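Local coordinates for protein Crov588 (Cafeteriavirus, PDB 6NYR) that is of unknown function but builds a circular leucine-rich-repeat structure from successive FNIP repeats, at residues A[212-217]-A[232-237]. Numbering follows the deposited sequence.
Sequences LTFGWY and TYLEFG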
# COMPACT_ATOMS: atom_id res chain seq x y z
N LEU A 212 -25.07 -4.02 7.24
CA LEU A 212 -25.52 -2.95 8.11
C LEU A 212 -24.32 -2.42 8.89
O LEU A 212 -23.66 -3.18 9.61
CB LEU A 212 -26.61 -3.43 9.08
CG LEU A 212 -27.11 -2.40 10.09
CD1 LEU A 212 -27.68 -1.17 9.40
CD2 LEU A 212 -28.15 -3.02 11.02
N THR A 213 -24.04 -1.13 8.73
CA THR A 213 -22.92 -0.47 9.39
C THR A 213 -23.44 0.71 10.19
O THR A 213 -24.14 1.57 9.65
CB THR A 213 -21.89 0.03 8.36
OG1 THR A 213 -21.40 -1.08 7.60
CG2 THR A 213 -20.73 0.72 9.06
N PHE A 214 -23.10 0.75 11.48
CA PHE A 214 -23.40 1.89 12.33
C PHE A 214 -22.16 2.77 12.47
O PHE A 214 -21.04 2.37 12.16
CB PHE A 214 -23.90 1.47 13.72
CG PHE A 214 -25.23 0.80 13.71
CD1 PHE A 214 -26.38 1.53 13.48
CD2 PHE A 214 -25.33 -0.57 13.92
CE1 PHE A 214 -27.62 0.91 13.45
CE2 PHE A 214 -26.56 -1.20 13.90
CZ PHE A 214 -27.71 -0.46 13.67
N GLY A 215 -22.39 3.98 12.98
CA GLY A 215 -21.33 4.95 13.15
C GLY A 215 -21.05 5.33 14.59
O GLY A 215 -21.57 4.72 15.53
N TRP A 216 -20.26 6.39 14.75
CA TRP A 216 -19.69 6.78 16.03
C TRP A 216 -20.67 6.73 17.18
O TRP A 216 -20.43 6.06 18.19
CB TRP A 216 -19.10 8.18 15.87
CG TRP A 216 -18.26 8.71 16.98
CD1 TRP A 216 -18.68 9.20 18.18
CD2 TRP A 216 -16.83 8.86 16.97
NE1 TRP A 216 -17.61 9.62 18.93
CE2 TRP A 216 -16.46 9.42 18.21
CE3 TRP A 216 -15.83 8.56 16.04
CZ2 TRP A 216 -15.14 9.68 18.54
CZ3 TRP A 216 -14.52 8.82 16.37
CH2 TRP A 216 -14.18 9.38 17.60
N TYR A 217 -21.79 7.45 17.07
CA TYR A 217 -22.63 7.70 18.23
C TYR A 217 -23.77 6.70 18.41
O TYR A 217 -24.48 6.77 19.42
CB TYR A 217 -23.22 9.12 18.18
CG TYR A 217 -22.22 10.21 18.51
CD1 TYR A 217 -21.91 10.52 19.83
CD2 TYR A 217 -21.57 10.92 17.50
CE1 TYR A 217 -20.99 11.50 20.13
CE2 TYR A 217 -20.65 11.90 17.80
CZ TYR A 217 -20.36 12.19 19.11
OH TYR A 217 -19.44 13.18 19.41
N THR A 232 -25.95 -10.54 6.56
CA THR A 232 -24.71 -11.30 6.68
C THR A 232 -23.58 -10.50 7.30
O THR A 232 -22.66 -11.11 7.86
CB THR A 232 -24.26 -11.79 5.29
OG1 THR A 232 -23.86 -10.67 4.49
CG2 THR A 232 -25.39 -12.53 4.60
N TYR A 233 -23.61 -9.17 7.22
CA TYR A 233 -22.54 -8.30 7.67
C TYR A 233 -23.12 -7.29 8.64
O TYR A 233 -24.10 -6.60 8.32
CB TYR A 233 -21.87 -7.60 6.48
CG TYR A 233 -20.72 -6.69 6.86
CD1 TYR A 233 -20.96 -5.43 7.39
CD2 TYR A 233 -19.40 -7.08 6.67
CE1 TYR A 233 -19.92 -4.59 7.73
CE2 TYR A 233 -18.35 -6.25 7.02
CZ TYR A 233 -18.62 -5.00 7.54
OH TYR A 233 -17.59 -4.15 7.89
N LEU A 234 -22.53 -7.20 9.84
CA LEU A 234 -22.96 -6.24 10.86
C LEU A 234 -21.73 -5.62 11.50
O LEU A 234 -20.92 -6.32 12.10
CB LEU A 234 -23.84 -6.93 11.91
CG LEU A 234 -24.37 -6.08 13.06
CD1 LEU A 234 -25.22 -4.94 12.54
CD2 LEU A 234 -25.17 -6.94 14.03
N GLU A 235 -21.61 -4.29 11.39
CA GLU A 235 -20.50 -3.55 11.96
C GLU A 235 -21.03 -2.43 12.83
O GLU A 235 -21.72 -1.53 12.34
CB GLU A 235 -19.60 -2.97 10.86
CG GLU A 235 -18.52 -2.04 11.38
CD GLU A 235 -17.66 -1.44 10.28
OE1 GLU A 235 -17.70 -1.97 9.15
OE2 GLU A 235 -16.94 -0.45 10.54
N PHE A 236 -20.71 -2.48 14.12
CA PHE A 236 -21.10 -1.42 15.04
C PHE A 236 -20.06 -0.30 15.06
O PHE A 236 -18.93 -0.45 14.60
CB PHE A 236 -21.29 -1.95 16.47
CG PHE A 236 -22.48 -2.84 16.63
CD1 PHE A 236 -23.76 -2.32 16.59
CD2 PHE A 236 -22.32 -4.20 16.82
CE1 PHE A 236 -24.86 -3.14 16.73
CE2 PHE A 236 -23.42 -5.03 16.96
CZ PHE A 236 -24.69 -4.49 16.91
N GLY A 237 -20.47 0.84 15.62
CA GLY A 237 -19.62 2.01 15.71
C GLY A 237 -18.96 2.15 17.07
O GLY A 237 -19.05 1.29 17.94
O HOH W 1 -22.24 2.81 17.36
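The rings of Phe214 and Phe236 lie side by side with planes only 7° apart and meet rim to rim, Phe214 CD2 coming 3.6 Å from Phe236 CD1, so neither covers the face of the other. Each stacks instead on a phenylalanine four residues on, Phe214 on Phe218 and Phe236 on Phe240. Trp216 CD1 sits over the centre of the Tyr217 ring, 3.3 Å above its plane. The Tyr233 ring has Glu235 OE1 at its edge, in plane, and Tyr233 OH donates a 2.5 Å hydrogen bond to Glu235 OE1. Both side chains leave the backbone with CG anti to N, and the extended carboxylate arm runs beside Thr213, whose CG2 meets Glu235 CD. The His211 ring, from the strand of Thr213, meets that of Tyr233, which Tyr255 touches from the next strand. On the opposite face from Thr213 and Glu235, Leu212 and Leu234 share one rotamer and point the same way, Leu212 CD2 3.8 Å from Leu234 CD1. Three backbone hydrogen bonds join the parallel strands: Leu212 N to Tyr233 O, Glu235 N to Leu212 O, and Phe214 N to Glu235 O, the last with an N-H...O angle of 171°. Beyond them a water donates to Gly215 O and weakly accepts from Gly237 N, and Gly237 CA makes a 3.3 Å CA-H...O contact to Gly215 O. Equivalent residues thus pair across adjacent FNIP repeats, giving the leucine ladder, and consistent with a phenylalanine one, of a leucine-rich-repeat solenoid, here curved into a ring.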